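Local coordinates for amine Dehydrogenase (PDB 1JMX), which probably catalyses the oxidative deamination of primary amines, passing electrons on through heme c, with this chain as its beta-propeller subunit, at residues 228-236 and 247-257; 310-320 and 331-342. One frame throughout, in Å; residues are numbered along the deposited sequence.

Contact 1: 228-236 and 247-257; sequences TADLLYGYL and TQEFADLTELY
Strands 230-236 and 247-250 form the outer antiparallel hairpin of one propeller blade, and Y233 reaches beyond it to the chain heading for the next blade. Backbone bonds tie Y233 to F250 and A251, and Y235 to Q248; farther back, L253 N reaches L231 O at 2.7 Å. The chain turns a corner at A251, so L253 to Y257 fold round the Y233 ring. Its phenol oxygen OH accepts from Y257 N at 3.0 Å in an almost straight bond (178°). The edge meets backbone, Y233 CE1 lying 3.4 Å from E255 O, while Y257 CD1 sits over one face, 3.9 Å from Y233 CE1; the two ring planes are 45° apart. L253 comes in obliquely with CG 3.8 Å from Y233 CE1. With chi1 at 62°, CG of F250 stands between its own N and carbonyl carbon, which brings the ring edge to G234 O (CE2 at 3.4 Å) and the face over Y233 CB. An alanine in place of Y233 is likely to leave Y257 N without its acceptor and open a gap between L253 and Y257. At the hairpin's far end D230 OD1 lies 2.7 Å from D252 OD2; a salt bridge from D230 to R218 would probably help the two acids sit together. E249 turns to the other face, towards R189 and Y214. A hairpin that ends a blade and hands the chain over to the first strand of the next is characteristic of the beta-propeller.

Contact 2: 310-320 and 331-342; sequences YLGGTFNDLAV and NIKLPGGDMSTT
L318 and L334 meet at about a right angle, L318 CD2 pressing into the branch of L334 only 3.4 Å from its CG, tighter than ordinary van der Waals contact. The other methyl of L318, CD1, lies 3.8 Å from M339 CE, again with the side chains crossed at roughly 90°. M339 starts out extended and bends at its sulfur (chi3 -96°), which carries CE to D317 O at 3.1 Å while SD takes a weak hydrogen bond from G313 N. On the same side as L318, I332 runs obliquely across V320 and puts CD1 at the edge of the Y310 ring, 4.0 Å from CE2. N316 uses both ends of its amide: OD1 accepts from K333 NZ at 3.2 Å, the lysine nitrogen tilted out of the carbonyl plane, and ND2 gives to G336 O at 3.3 Å. That fixes the flip of the amide and holds the loop at G336 against it. D317 and N331 lie alongside each other on the opposite face, with Y297 and H295 bonded to D317 and K328 to N331. Farther on, M339 and S340 both face T314 in a classic beta bulge. The hairpin 317-322/327-333 continues through strand 309-312 to 299-302; L334 packs on strand 12-18 and I332 on 22-27, while D338 and S340 bond to the chain of another protein.

Following the chain, contact 1 comes first, closing a short hairpin between strands 230-239 and 245-250 and then following the chain round the corner to strand 257-262. A complete four-stranded blade, ending with strand 286-292, comes next. Contact 2 opens only afterwards: it closes the hairpin 317-322/327-333 and brings the following chain back against the 313-316 loop, before strand 345-348 joins strand 12-18 and shuts the propeller ring. The two contacts are thus in series, neither nested nor crossed, with centres about 27 Å apart and nearest atoms about 10 Å apart. One ties a blade to its successor, the other the last hairpin to the ring closure.

Contact 1: 228-236 and 247-257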
# COMPACT_ATOMS: atom_id res chain seq x y z
N THR B 228 5.05 26.65 0.34
CA THR B 228 5.22 27.87 -0.46
C THR B 228 5.90 27.66 -1.82
O THR B 228 5.71 28.47 -2.74
CB THR B 228 5.97 28.98 0.35
OG1 THR B 228 5.21 29.29 1.53
CG2 THR B 228 6.16 30.26 -0.50
N ALA B 229 6.68 26.59 -1.94
CA ALA B 229 7.33 26.29 -3.21
C ALA B 229 6.22 26.11 -4.25
O ALA B 229 5.20 25.47 -3.99
CB ALA B 229 8.16 25.04 -3.09
N ASP B 230 6.43 26.69 -5.42
CA ASP B 230 5.48 26.64 -6.53
C ASP B 230 5.74 25.45 -7.46
O ASP B 230 6.80 25.36 -8.09
CB ASP B 230 5.57 27.95 -7.32
CG ASP B 230 4.34 28.23 -8.13
OD1 ASP B 230 3.27 27.66 -7.82
OD2 ASP B 230 4.43 29.05 -9.08
N LEU B 231 4.76 24.57 -7.58
CA LEU B 231 4.89 23.40 -8.43
C LEU B 231 4.72 23.69 -9.91
O LEU B 231 3.69 24.19 -10.34
CB LEU B 231 3.92 22.30 -8.00
CG LEU B 231 4.39 21.40 -6.85
CD1 LEU B 231 3.34 20.32 -6.57
CD2 LEU B 231 5.74 20.76 -7.22
N LEU B 232 5.73 23.32 -10.70
CA LEU B 232 5.72 23.54 -12.14
C LEU B 232 5.98 22.25 -12.93
O LEU B 232 6.61 21.32 -12.43
CB LEU B 232 6.81 24.55 -12.51
CG LEU B 232 6.80 25.92 -11.84
CD1 LEU B 232 8.18 26.53 -11.92
CD2 LEU B 232 5.77 26.82 -12.51
N TYR B 233 5.48 22.21 -14.16
CA TYR B 233 5.73 21.08 -15.04
C TYR B 233 6.73 21.56 -16.07
O TYR B 233 6.67 22.71 -16.53
CB TYR B 233 4.46 20.59 -15.73
CG TYR B 233 4.03 19.21 -15.28
CD1 TYR B 233 2.89 19.04 -14.50
CD2 TYR B 233 4.79 18.07 -15.59
CE1 TYR B 233 2.51 17.79 -14.03
CE2 TYR B 233 4.41 16.81 -15.12
CZ TYR B 233 3.28 16.68 -14.35
OH TYR B 233 2.90 15.46 -13.84
N GLY B 234 7.68 20.71 -16.39
CA GLY B 234 8.69 21.06 -17.37
C GLY B 234 8.80 20.01 -18.45
O GLY B 234 8.21 18.93 -18.37
N TYR B 235 9.57 20.36 -19.46
CA TYR B 235 9.81 19.49 -20.60
C TYR B 235 11.31 19.51 -20.84
O TYR B 235 11.94 20.57 -20.87
CB TYR B 235 9.09 20.05 -21.82
CG TYR B 235 9.19 19.19 -23.05
CD1 TYR B 235 8.38 18.07 -23.20
CD2 TYR B 235 10.01 19.55 -24.12
CE1 TYR B 235 8.37 17.34 -24.38
CE2 TYR B 235 10.01 18.82 -25.30
CZ TYR B 235 9.19 17.72 -25.43
OH TYR B 235 9.12 17.03 -26.62
N LEU B 236 11.87 18.32 -20.96
CA LEU B 236 13.28 18.14 -21.20
C LEU B 236 13.36 17.44 -22.55
O LEU B 236 12.44 16.74 -22.94
CB LEU B 236 13.87 17.28 -20.07
CG LEU B 236 15.04 16.31 -20.17
CD1 LEU B 236 15.42 15.90 -18.75
CD2 LEU B 236 14.69 15.08 -21.00
N THR B 247 15.49 22.25 -21.85
CA THR B 247 14.58 22.12 -20.73
C THR B 247 13.79 23.42 -20.62
O THR B 247 14.30 24.49 -20.98
CB THR B 247 15.31 21.92 -19.39
OG1 THR B 247 16.02 23.12 -19.06
CG2 THR B 247 16.27 20.74 -19.46
N GLN B 248 12.57 23.33 -20.12
CA GLN B 248 11.75 24.51 -19.95
C GLN B 248 10.40 24.20 -19.31
O GLN B 248 9.71 23.27 -19.74
CB GLN B 248 11.55 25.24 -21.28
CG GLN B 248 10.31 24.87 -22.07
CD GLN B 248 9.63 26.11 -22.62
OE1 GLN B 248 10.07 26.68 -23.62
NE2 GLN B 248 8.58 26.57 -21.94
N GLU B 249 10.04 24.97 -18.29
CA GLU B 249 8.75 24.79 -17.61
C GLU B 249 7.66 25.40 -18.50
O GLU B 249 7.86 26.47 -19.09
CB GLU B 249 8.77 25.46 -16.24
CG GLU B 249 9.75 24.83 -15.26
CD GLU B 249 11.19 25.12 -15.61
OE1 GLU B 249 11.50 26.27 -15.99
OE2 GLU B 249 12.03 24.21 -15.49
N PHE B 250 6.53 24.71 -18.62
CA PHE B 250 5.44 25.19 -19.48
C PHE B 250 4.08 25.41 -18.80
O PHE B 250 3.08 25.63 -19.49
CB PHE B 250 5.27 24.26 -20.69
CG PHE B 250 4.91 22.84 -20.33
CD1 PHE B 250 3.57 22.45 -20.24
CD2 PHE B 250 5.90 21.89 -20.10
CE1 PHE B 250 3.23 21.13 -19.93
CE2 PHE B 250 5.57 20.57 -19.79
CZ PHE B 250 4.23 20.19 -19.71
N ALA B 251 4.05 25.35 -17.48
CA ALA B 251 2.79 25.52 -16.76
C ALA B 251 2.91 25.26 -15.26
O ALA B 251 3.75 24.48 -14.81
CB ALA B 251 1.74 24.58 -17.33
N ASP B 252 2.05 25.92 -14.49
CA ASP B 252 2.03 25.68 -13.06
C ASP B 252 1.22 24.39 -12.92
O ASP B 252 0.21 24.21 -13.60
CB ASP B 252 1.34 26.82 -12.30
CG ASP B 252 1.35 26.58 -10.79
OD1 ASP B 252 0.31 26.18 -10.23
OD2 ASP B 252 2.42 26.75 -10.16
N LEU B 253 1.71 23.48 -12.10
CA LEU B 253 1.06 22.20 -11.87
C LEU B 253 -0.28 22.31 -11.13
O LEU B 253 -0.33 22.73 -9.97
CB LEU B 253 2.02 21.30 -11.08
CG LEU B 253 1.77 19.79 -10.92
CD1 LEU B 253 3.04 19.17 -10.37
CD2 LEU B 253 0.59 19.51 -9.99
N THR B 254 -1.35 21.92 -11.82
CA THR B 254 -2.71 21.90 -11.25
C THR B 254 -3.24 20.46 -11.25
O THR B 254 -4.19 20.13 -10.53
CB THR B 254 -3.69 22.80 -12.03
OG1 THR B 254 -3.78 22.39 -13.40
CG2 THR B 254 -3.25 24.25 -11.96
N GLU B 255 -2.59 19.61 -12.05
CA GLU B 255 -2.92 18.19 -12.19
C GLU B 255 -1.68 17.46 -12.71
O GLU B 255 -0.72 18.08 -13.18
CB GLU B 255 -4.08 17.99 -13.17
CG GLU B 255 -3.81 18.51 -14.58
CD GLU B 255 -4.94 18.22 -15.57
OE1 GLU B 255 -4.97 18.87 -16.63
OE2 GLU B 255 -5.78 17.34 -15.30
N LEU B 256 -1.70 16.13 -12.64
CA LEU B 256 -0.58 15.33 -13.09
C LEU B 256 -0.76 14.79 -14.50
O LEU B 256 -1.88 14.56 -14.95
CB LEU B 256 -0.33 14.16 -12.14
CG LEU B 256 -0.02 14.44 -10.67
CD1 LEU B 256 0.16 13.11 -9.95
CD2 LEU B 256 1.24 15.30 -10.53
N TYR B 257 0.37 14.62 -15.19
CA TYR B 257 0.44 14.07 -16.55
C TYR B 257 1.55 13.01 -16.52
O TYR B 257 2.58 13.21 -15.87
CB TYR B 257 0.84 15.15 -17.58
CG TYR B 257 -0.06 16.36 -17.61
CD1 TYR B 257 0.46 17.63 -17.35
CD2 TYR B 257 -1.43 16.24 -17.84
CE1 TYR B 257 -0.36 18.74 -17.31
CE2 TYR B 257 -2.26 17.35 -17.80
CZ TYR B 257 -1.72 18.60 -17.53
OH TYR B 257 -2.53 19.71 -17.47

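Contact 2: 310-320 and 331-342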
# COMPACT_ATOMS: atom_id res chain seq x y z
N TYR B 310 -3.14 9.87 -30.59
CA TYR B 310 -3.61 8.61 -30.03
C TYR B 310 -3.31 8.58 -28.54
O TYR B 310 -2.30 9.12 -28.09
CB TYR B 310 -2.91 7.43 -30.71
CG TYR B 310 -3.23 7.28 -32.19
CD1 TYR B 310 -2.46 7.93 -33.15
CD2 TYR B 310 -4.29 6.48 -32.61
CE1 TYR B 310 -2.75 7.80 -34.50
CE2 TYR B 310 -4.58 6.34 -33.96
CZ TYR B 310 -3.80 7.00 -34.90
OH TYR B 310 -4.08 6.87 -36.24
N LEU B 311 -4.20 7.96 -27.78
CA LEU B 311 -4.03 7.82 -26.35
C LEU B 311 -4.03 6.32 -26.06
O LEU B 311 -5.00 5.63 -26.36
CB LEU B 311 -5.15 8.51 -25.57
CG LEU B 311 -5.33 10.02 -25.77
CD1 LEU B 311 -6.33 10.53 -24.74
CD2 LEU B 311 -4.01 10.77 -25.63
N GLY B 312 -2.92 5.82 -25.52
CA GLY B 312 -2.80 4.40 -25.23
C GLY B 312 -2.45 4.09 -23.79
O GLY B 312 -2.46 4.98 -22.95
N GLY B 313 -2.09 2.84 -23.54
CA GLY B 313 -1.77 2.40 -22.19
C GLY B 313 -3.07 2.13 -21.47
O GLY B 313 -4.15 2.32 -22.04
N THR B 314 -3.00 1.64 -20.23
CA THR B 314 -4.21 1.40 -19.44
C THR B 314 -5.03 0.16 -19.86
O THR B 314 -4.57 -0.97 -19.69
CB THR B 314 -5.04 2.73 -19.34
OG1 THR B 314 -4.40 3.61 -18.41
CG2 THR B 314 -6.46 2.51 -18.92
N PHE B 315 -6.22 0.36 -20.45
CA PHE B 315 -7.08 -0.73 -20.86
C PHE B 315 -6.74 -1.18 -22.27
O PHE B 315 -5.62 -0.97 -22.73
CB PHE B 315 -8.56 -0.32 -20.77
CG PHE B 315 -9.06 -0.13 -19.37
CD1 PHE B 315 -9.94 0.91 -19.07
CD2 PHE B 315 -8.68 -0.98 -18.34
CE1 PHE B 315 -10.43 1.09 -17.78
CE2 PHE B 315 -9.17 -0.81 -17.05
CZ PHE B 315 -10.04 0.23 -16.77
N ASN B 316 -7.71 -1.77 -22.97
CA ASN B 316 -7.48 -2.28 -24.32
C ASN B 316 -7.95 -1.41 -25.48
O ASN B 316 -8.14 -1.92 -26.58
CB ASN B 316 -8.06 -3.69 -24.47
CG ASN B 316 -9.56 -3.71 -24.33
OD1 ASN B 316 -10.17 -2.71 -23.96
ND2 ASN B 316 -10.16 -4.85 -24.61
N ASP B 317 -8.15 -0.11 -25.26
CA ASP B 317 -8.58 0.76 -26.35
C ASP B 317 -7.73 2.01 -26.57
O ASP B 317 -7.22 2.60 -25.62
CB ASP B 317 -10.06 1.15 -26.21
CG ASP B 317 -10.31 2.13 -25.06
OD1 ASP B 317 -10.42 1.68 -23.91
OD2 ASP B 317 -10.41 3.34 -25.31
N LEU B 318 -7.54 2.35 -27.84
CA LEU B 318 -6.82 3.56 -28.22
C LEU B 318 -7.87 4.64 -28.46
O LEU B 318 -8.86 4.40 -29.14
CB LEU B 318 -6.05 3.39 -29.54
CG LEU B 318 -4.85 2.47 -29.77
CD1 LEU B 318 -3.77 2.73 -28.74
CD2 LEU B 318 -5.31 1.05 -29.74
N ALA B 319 -7.67 5.81 -27.89
CA ALA B 319 -8.60 6.90 -28.13
C ALA B 319 -7.93 7.70 -29.25
O ALA B 319 -6.71 7.88 -29.23
CB ALA B 319 -8.78 7.77 -26.89
N VAL B 320 -8.69 8.09 -30.26
CA VAL B 320 -8.14 8.88 -31.35
C VAL B 320 -8.73 10.27 -31.22
O VAL B 320 -9.94 10.44 -31.19
CB VAL B 320 -8.48 8.31 -32.75
CG1 VAL B 320 -7.77 9.12 -33.82
CG2 VAL B 320 -8.06 6.86 -32.84
N ASN B 331 -12.48 5.33 -31.25
CA ASN B 331 -11.74 4.42 -30.39
C ASN B 331 -11.41 3.17 -31.17
O ASN B 331 -12.26 2.63 -31.88
CB ASN B 331 -12.57 4.00 -29.17
CG ASN B 331 -12.76 5.12 -28.19
OD1 ASN B 331 -13.80 5.78 -28.19
ND2 ASN B 331 -11.75 5.36 -27.36
N ILE B 332 -10.17 2.72 -31.03
CA ILE B 332 -9.71 1.50 -31.66
C ILE B 332 -9.70 0.47 -30.54
O ILE B 332 -9.00 0.63 -29.55
CB ILE B 332 -8.27 1.66 -32.23
CG1 ILE B 332 -8.24 2.74 -33.32
CG2 ILE B 332 -7.76 0.32 -32.79
CD1 ILE B 332 -6.86 3.08 -33.80
N LYS B 333 -10.56 -0.53 -30.66
CA LYS B 333 -10.64 -1.59 -29.66
C LYS B 333 -9.64 -2.68 -30.04
O LYS B 333 -9.71 -3.24 -31.13
CB LYS B 333 -12.06 -2.15 -29.59
CG LYS B 333 -12.26 -3.35 -28.65
CD LYS B 333 -12.05 -3.00 -27.18
CE LYS B 333 -13.06 -1.95 -26.69
NZ LYS B 333 -12.86 -1.61 -25.24
N LEU B 334 -8.67 -2.92 -29.17
CA LEU B 334 -7.64 -3.94 -29.41
C LEU B 334 -8.04 -5.32 -28.89
O LEU B 334 -8.69 -5.44 -27.85
CB LEU B 334 -6.34 -3.55 -28.71
CG LEU B 334 -5.66 -2.24 -29.08
CD1 LEU B 334 -4.48 -2.04 -28.15
CD2 LEU B 334 -5.21 -2.31 -30.52
N PRO B 335 -7.68 -6.38 -29.63
CA PRO B 335 -8.02 -7.73 -29.18
C PRO B 335 -7.23 -8.02 -27.89
O PRO B 335 -6.09 -7.58 -27.74
CB PRO B 335 -7.52 -8.60 -30.34
CG PRO B 335 -7.70 -7.72 -31.52
CD PRO B 335 -7.19 -6.39 -31.02
N GLY B 336 -7.86 -8.74 -26.96
CA GLY B 336 -7.18 -9.07 -25.71
C GLY B 336 -7.51 -8.17 -24.53
O GLY B 336 -8.66 -7.77 -24.35
N GLY B 337 -6.51 -7.84 -23.73
CA GLY B 337 -6.74 -7.01 -22.57
C GLY B 337 -5.95 -5.72 -22.43
O GLY B 337 -5.69 -5.01 -23.41
N ASP B 338 -5.58 -5.41 -21.20
CA ASP B 338 -4.85 -4.20 -20.86
C ASP B 338 -3.51 -3.95 -21.54
O ASP B 338 -2.68 -4.85 -21.65
CB ASP B 338 -4.65 -4.13 -19.35
CG ASP B 338 -5.96 -3.98 -18.59
OD1 ASP B 338 -7.03 -4.37 -19.08
OD2 ASP B 338 -5.89 -3.46 -17.47
N MET B 339 -3.30 -2.70 -21.97
CA MET B 339 -2.06 -2.26 -22.59
C MET B 339 -1.04 -1.99 -21.49
O MET B 339 0.17 -2.00 -21.74
CB MET B 339 -2.28 -0.98 -23.39
CG MET B 339 -2.87 -1.18 -24.77
SD MET B 339 -2.88 0.34 -25.74
CE MET B 339 -4.55 0.94 -25.45
N SER B 340 -1.53 -1.73 -20.29
CA SER B 340 -0.68 -1.43 -19.14
C SER B 340 0.32 -0.31 -19.44
O SER B 340 -0.07 0.74 -19.97
CB SER B 340 0.01 -2.70 -18.66
OG SER B 340 0.58 -2.47 -17.39
N THR B 341 1.61 -0.52 -19.17
CA THR B 341 2.62 0.53 -19.40
C THR B 341 3.24 0.58 -20.80
O THR B 341 4.27 1.21 -20.98
CB THR B 341 3.78 0.46 -18.37
OG1 THR B 341 4.49 -0.78 -18.53
CG2 THR B 341 3.24 0.56 -16.95
N THR B 342 2.59 -0.06 -21.77
CA THR B 342 3.07 -0.07 -23.15
C THR B 342 3.15 1.33 -23.77
O THR B 342 2.39 2.22 -23.39
CB THR B 342 2.14 -0.94 -24.04
OG1 THR B 342 2.79 -1.21 -25.29
CG2 THR B 342 0.85 -0.20 -24.34